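Local coordinates for sugar ABC transporter (Sugar-binding protein) (PDB 4YO7), which binds myo-inositol and probably serves as the extracellular solute-binding component of a sugar ABC transporter, at residues Gly44-Asp56 / Pro74-Asp86. Residues are numbered along the deposited sequence; the frame is centred on the assembly and turned at random.
With INS (1,2,3,4,5,6-hexahydroxy-cyclohexane), chain F.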
loop_
_atom_site.group_PDB
_atom_site.type_symbol
_atom_site.label_atom_id
_atom_site.label_comp_id
_atom_site.label_asym_id
_atom_site.label_seq_id
_atom_site.Cartn_x
_atom_site.Cartn_y
_atom_site.Cartn_z
ATOM N N GLY A 44 -25.232 25.129 -2.665
ATOM C CA GLY A 44 -24.546 24.659 -3.853
ATOM C C GLY A 44 -24.158 23.201 -3.690
ATOM O O GLY A 44 -23.882 22.764 -2.569
ATOM N N GLN A 45 -24.181 22.433 -4.781
ATOM C CA GLN A 45 -23.566 21.108 -4.779
ATOM C C GLN A 45 -22.131 21.258 -4.331
ATOM O O GLN A 45 -21.452 22.195 -4.733
ATOM C CB GLN A 45 -23.584 20.465 -6.166
ATOM C CG GLN A 45 -24.898 19.959 -6.607
ATOM C CD GLN A 45 -25.334 18.767 -5.804
ATOM O OE1 GLN A 45 -26.134 18.901 -4.889
ATOM N NE2 GLN A 45 -24.810 17.583 -6.143
ATOM N N LYS A 46 -21.684 20.344 -3.481
ATOM C CA LYS A 46 -20.295 20.329 -3.038
ATOM C C LYS A 46 -19.481 19.415 -3.957
ATOM O O LYS A 46 -20.031 18.607 -4.667
ATOM C CB LYS A 46 -20.200 19.886 -1.586
ATOM C CG LYS A 46 -20.615 21.002 -0.630
ATOM C CD LYS A 46 -20.431 20.638 0.798
ATOM C CE LYS A 46 -21.303 21.508 1.702
ATOM N NZ LYS A 46 -21.012 22.935 1.520
ATOM N N VAL A 47 -18.171 19.621 -3.978
ATOM C CA VAL A 47 -17.304 18.902 -4.901
ATOM C C VAL A 47 -16.096 18.421 -4.142
ATOM O O VAL A 47 -15.482 19.186 -3.418
ATOM C CB VAL A 47 -16.841 19.795 -6.083
ATOM C CG1 VAL A 47 -15.985 19.001 -7.077
ATOM C CG2 VAL A 47 -18.052 20.398 -6.802
ATOM N N ILE A 48 -15.736 17.162 -4.350
ATOM C CA ILE A 48 -14.498 16.623 -3.829
ATOM C C ILE A 48 -13.625 16.177 -4.987
ATOM O O ILE A 48 -14.079 15.437 -5.848
ATOM C CB ILE A 48 -14.753 15.470 -2.854
ATOM C CG1 ILE A 48 -15.369 16.036 -1.572
ATOM C CG2 ILE A 48 -13.459 14.722 -2.511
ATOM C CD1 ILE A 48 -15.865 15.000 -0.579
ATOM N N GLY A 49 -12.367 16.624 -4.975
ATOM C CA GLY A 49 -11.406 16.223 -5.987
ATOM C C GLY A 49 -10.515 15.127 -5.429
ATOM O O GLY A 49 -10.003 15.265 -4.347
ATOM N N VAL A 50 -10.344 14.049 -6.185
ATOM C CA VAL A 50 -9.519 12.921 -5.771
ATOM C C VAL A 50 -8.431 12.681 -6.799
ATOM O O VAL A 50 -8.717 12.638 -7.992
ATOM C CB VAL A 50 -10.367 11.661 -5.640
ATOM C CG1 VAL A 50 -9.556 10.458 -5.143
ATOM C CG2 VAL A 50 -11.510 11.946 -4.705
ATOM N N SER A 51 -7.196 12.536 -6.339
ATOM C CA SER A 51 -6.097 12.138 -7.216
ATOM C C SER A 51 -5.416 10.916 -6.642
ATOM O O SER A 51 -4.706 11.016 -5.647
ATOM C CB SER A 51 -5.088 13.269 -7.399
ATOM O OG SER A 51 -3.967 12.844 -8.188
ATOM N N ILE A 52 -5.642 9.768 -7.289
ATOM C CA ILE A 52 -5.010 8.531 -6.864
ATOM C C ILE A 52 -3.698 8.395 -7.642
ATOM O O ILE A 52 -3.619 8.835 -8.773
ATOM C CB ILE A 52 -5.945 7.319 -7.074
ATOM C CG1 ILE A 52 -5.456 6.105 -6.282
ATOM C CG2 ILE A 52 -6.137 6.990 -8.556
ATOM C CD1 ILE A 52 -6.522 5.048 -6.092
ATOM N N SER A 53 -2.658 7.843 -7.026
ATOM C CA SER A 53 -1.359 7.757 -7.711
ATOM C C SER A 53 -1.423 6.971 -9.015
ATOM O O SER A 53 -0.818 7.380 -9.998
ATOM C CB SER A 53 -0.284 7.136 -6.796
ATOM O OG SER A 53 -0.601 5.807 -6.459
ATOM N N ASN A 54 -2.134 5.851 -8.999
ATOM C CA ASN A 54 -2.291 4.982 -10.155
ATOM C C ASN A 54 -3.236 3.870 -9.761
ATOM O O ASN A 54 -3.575 3.744 -8.584
ATOM C CB ASN A 54 -0.931 4.448 -10.665
ATOM C CG ASN A 54 -0.356 3.312 -9.828
ATOM O OD1 ASN A 54 -0.302 3.352 -8.587
ATOM N ND2 ASN A 54 0.118 2.303 -10.520
ATOM N N LEU A 55 -3.686 3.094 -10.744
ATOM C CA LEU A 55 -4.621 2.000 -10.497
ATOM C C LEU A 55 -3.910 0.651 -10.528
ATOM O O LEU A 55 -4.161 -0.193 -11.388
ATOM C CB LEU A 55 -5.769 2.060 -11.506
ATOM C CG LEU A 55 -6.616 3.327 -11.324
ATOM C CD1 LEU A 55 -7.606 3.439 -12.476
ATOM C CD2 LEU A 55 -7.355 3.349 -10.007
ATOM N N ASP A 56 -3.028 0.438 -9.563
ATOM C CA ASP A 56 -2.337 -0.839 -9.472
ATOM C C ASP A 56 -3.233 -1.883 -8.781
ATOM O O ASP A 56 -4.406 -1.602 -8.499
ATOM C CB ASP A 56 -0.968 -0.667 -8.790
ATOM C CG ASP A 56 -1.041 -0.142 -7.354
ATOM O OD1 ASP A 56 -1.967 -0.506 -6.612
ATOM O OD2 ASP A 56 -0.108 0.611 -6.943
ATOM N N PRO A 74 -25.524 12.382 -2.444
ATOM C CA PRO A 74 -26.074 12.953 -3.675
ATOM C C PRO A 74 -25.900 14.460 -3.750
ATOM O O PRO A 74 -26.064 15.030 -4.816
ATOM C CB PRO A 74 -27.553 12.547 -3.620
ATOM C CG PRO A 74 -27.843 12.310 -2.194
ATOM C CD PRO A 74 -26.570 11.835 -1.563
ATOM N N ASP A 75 -25.553 15.081 -2.633
ATOM C CA ASP A 75 -25.265 16.508 -2.597
ATOM C C ASP A 75 -23.797 16.811 -2.923
ATOM O O ASP A 75 -23.380 17.960 -2.868
ATOM C CB ASP A 75 -25.631 17.093 -1.223
ATOM C CG ASP A 75 -25.021 16.323 -0.047
ATOM O OD1 ASP A 75 -24.805 15.081 -0.125
ATOM O OD2 ASP A 75 -24.780 16.978 0.992
ATOM N N PHE A 76 -23.039 15.779 -3.278
ATOM C CA PHE A 76 -21.645 15.923 -3.676
ATOM C C PHE A 76 -21.418 15.448 -5.085
ATOM O O PHE A 76 -22.034 14.472 -5.526
ATOM C CB PHE A 76 -20.724 15.123 -2.779
ATOM C CG PHE A 76 -20.428 15.779 -1.484
ATOM C CD1 PHE A 76 -21.374 15.832 -0.484
ATOM C CD2 PHE A 76 -19.196 16.363 -1.268
ATOM C CE1 PHE A 76 -21.082 16.445 0.727
ATOM C CE2 PHE A 76 -18.907 16.955 -0.068
ATOM C CZ PHE A 76 -19.861 17.008 0.924
ATOM N N GLU A 77 -20.511 16.128 -5.776
ATOM C CA GLU A 77 -19.912 15.612 -6.997
ATOM C C GLU A 77 -18.486 15.185 -6.682
ATOM O O GLU A 77 -17.800 15.882 -5.961
ATOM C CB GLU A 77 -19.879 16.676 -8.092
ATOM C CG GLU A 77 -21.181 17.408 -8.269
ATOM C CD GLU A 77 -22.301 16.498 -8.749
ATOM O OE1 GLU A 77 -21.998 15.488 -9.418
ATOM O OE2 GLU A 77 -23.483 16.797 -8.456
ATOM N N PHE A 78 -18.047 14.065 -7.232
ATOM C CA PHE A 78 -16.644 13.644 -7.065
ATOM C C PHE A 78 -15.897 13.653 -8.388
ATOM O O PHE A 78 -16.433 13.245 -9.412
ATOM C CB PHE A 78 -16.569 12.244 -6.446
ATOM C CG PHE A 78 -16.994 12.206 -5.008
ATOM C CD1 PHE A 78 -18.326 12.298 -4.666
ATOM C CD2 PHE A 78 -16.058 12.094 -4.003
ATOM C CE1 PHE A 78 -18.710 12.273 -3.348
ATOM C CE2 PHE A 78 -16.450 12.065 -2.681
ATOM C CZ PHE A 78 -17.767 12.150 -2.364
ATOM N N ILE A 79 -14.658 14.141 -8.372
ATOM C CA ILE A 79 -13.785 14.074 -9.540
ATOM C C ILE A 79 -12.713 13.059 -9.221
ATOM O O ILE A 79 -11.854 13.316 -8.390
ATOM C CB ILE A 79 -13.129 15.424 -9.875
ATOM C CG1 ILE A 79 -14.198 16.501 -10.096
ATOM C CG2 ILE A 79 -12.265 15.304 -11.121
ATOM C CD1 ILE A 79 -13.626 17.899 -10.066
ATOM N N PHE A 80 -12.786 11.892 -9.862
ATOM C CA PHE A 80 -11.826 10.807 -9.614
ATOM C C PHE A 80 -10.758 10.818 -10.690
ATOM O O PHE A 80 -10.982 10.351 -11.807
ATOM C CB PHE A 80 -12.526 9.441 -9.564
ATOM C CG PHE A 80 -13.226 9.182 -8.267
ATOM C CD1 PHE A 80 -14.607 9.265 -8.187
ATOM C CD2 PHE A 80 -12.494 8.909 -7.105
ATOM C CE1 PHE A 80 -15.254 9.044 -6.992
ATOM C CE2 PHE A 80 -13.156 8.693 -5.894
ATOM C CZ PHE A 80 -14.543 8.764 -5.858
ATOM N N SER A 81 -9.590 11.338 -10.338
ATOM C CA SER A 81 -8.472 11.480 -11.258
ATOM C C SER A 81 -7.354 10.499 -10.923
ATOM O O SER A 81 -7.218 10.061 -9.785
ATOM C CB SER A 81 -7.907 12.909 -11.209
ATOM O OG SER A 81 -8.913 13.845 -11.587
ATOM N N ASP A 82 -6.572 10.172 -11.940
ATOM C CA ASP A 82 -5.504 9.175 -11.875
ATOM C C ASP A 82 -4.211 9.852 -12.335
ATOM O O ASP A 82 -4.132 10.334 -13.460
ATOM C CB ASP A 82 -5.867 7.982 -12.779
ATOM C CG ASP A 82 -4.783 6.930 -12.880
ATOM O OD1 ASP A 82 -3.723 7.011 -12.227
ATOM O OD2 ASP A 82 -5.033 5.962 -13.634
ATOM N N ALA A 83 -3.216 9.902 -11.459
ATOM C CA ALA A 83 -1.957 10.579 -11.768
ATOM C C ALA A 83 -1.034 9.753 -12.653
ATOM O O ALA A 83 -0.046 10.281 -13.143
ATOM C CB ALA A 83 -1.230 10.948 -10.496
ATOM N N GLN A 84 -1.350 8.470 -12.838
ATOM C CA GLN A 84 -0.550 7.564 -13.686
ATOM C C GLN A 84 0.934 7.570 -13.308
ATOM O O GLN A 84 1.824 7.636 -14.172
ATOM C CB GLN A 84 -0.738 7.930 -15.163
ATOM C CG GLN A 84 -2.180 7.802 -15.592
ATOM C CD GLN A 84 -2.424 8.257 -17.038
ATOM O OE1 GLN A 84 -2.270 9.427 -17.372
ATOM N NE2 GLN A 84 -2.795 7.329 -17.885
ATOM N N ASN A 85 1.180 7.544 -12.005
ATOM C CA ASN A 85 2.527 7.553 -11.424
ATOM C C ASN A 85 3.397 8.736 -11.803
ATOM O O ASN A 85 4.618 8.660 -11.719
ATOM C CB ASN A 85 3.259 6.263 -11.815
ATOM C CG ASN A 85 2.565 5.035 -11.295
ATOM O OD1 ASN A 85 2.333 4.914 -10.091
ATOM N ND2 ASN A 85 2.203 4.114 -12.197
ATOM N N ASP A 86 2.763 9.834 -12.191
ATOM C CA ASP A 86 3.448 11.031 -12.662
ATOM C C ASP A 86 3.187 12.199 -11.697
ATOM O O ASP A 86 2.057 12.663 -11.569
ATOM C CB ASP A 86 2.957 11.353 -14.075
ATOM C CG ASP A 86 3.679 12.528 -14.718
ATOM O OD1 ASP A 86 4.055 13.482 -14.021
ATOM O OD2 ASP A 86 3.834 12.512 -15.955
HETATM C C1 INS F . 0.979 0.673 -3.468
HETATM C C2 INS F . 0.648 -0.753 -3.894
HETATM C C3 INS F . 1.072 -1.711 -2.781
HETATM C C4 INS F . 0.356 -1.389 -1.464
HETATM C C5 INS F . 0.658 0.072 -1.068
HETATM C C6 INS F . 0.239 1.016 -2.186
HETATM O O1 INS F . 0.568 1.620 -4.492
HETATM O O2 INS F . -0.764 -0.833 -4.084
HETATM O O3 INS F . 0.739 -3.054 -3.240
HETATM O O4 INS F . 0.859 -2.233 -0.419
HETATM O O5 INS F . -0.116 0.389 0.102
HETATM O O6 INS F . 0.618 2.390 -1.784
HETATM O O HOH W 1 -3.314 3.881 -13.543
#
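Lys46 N donates to Asp75 O and Lys46 O accepts from Glu77 N, the first two of eight backbone bonds that pair parallel strands 46-52 and 76-82 in unbroken register. Lys46, Ile48, Val50 and Ile52 spend both backbone N and O across the pair, as Glu77, Ile79 and Ser81 do on strand 76-82, closing with Ala83 N to Ile52 O at 2.9 Å; the alternate Val47, Gly49 and Ser51 bond instead to Asp103, Ala104, Ile106 and Asn108. Past the strands, Ser53 O takes Asn85 N at 2.8 Å, in the type I' turn Ala83-Asp86. At the opposite end the Gln45 amide spends both N-H bonds of NE2 nearly in its own plane, on Pro74 O (3.1 Å) and on Glu77 OE2 (2.8 Å), met on the anti side, 31° out of the carboxylate plane. Asp82 splits its carboxylate: OD1 receives Gln84 N from above the plane, an Asx turn, while OD2 reaches Leu55 N through one water. On the face that carries Lys46, Ile48, Phe76 and Phe78, Lys46 CB sits 3.7 Å from the Phe76 ring centroid, a CH-pi contact, and Ile48 CD1, extended at chi2 172°, touches both Phe76 CE2 and Phe78 CE2. Beyond the strand, Asp56 N-caps helix 57-70 and accepts inositol O2 and O1 on OD1 and OD2. This is a right-handed beta-alpha-beta crossover through helix 57-70; strand 76-82 edges the sheet, strand 104-107 flanks 46-52 on its other side, helix 284-299 covers Ile48 and Phe76, and helix 87-100 covers Ile79 and Ser81.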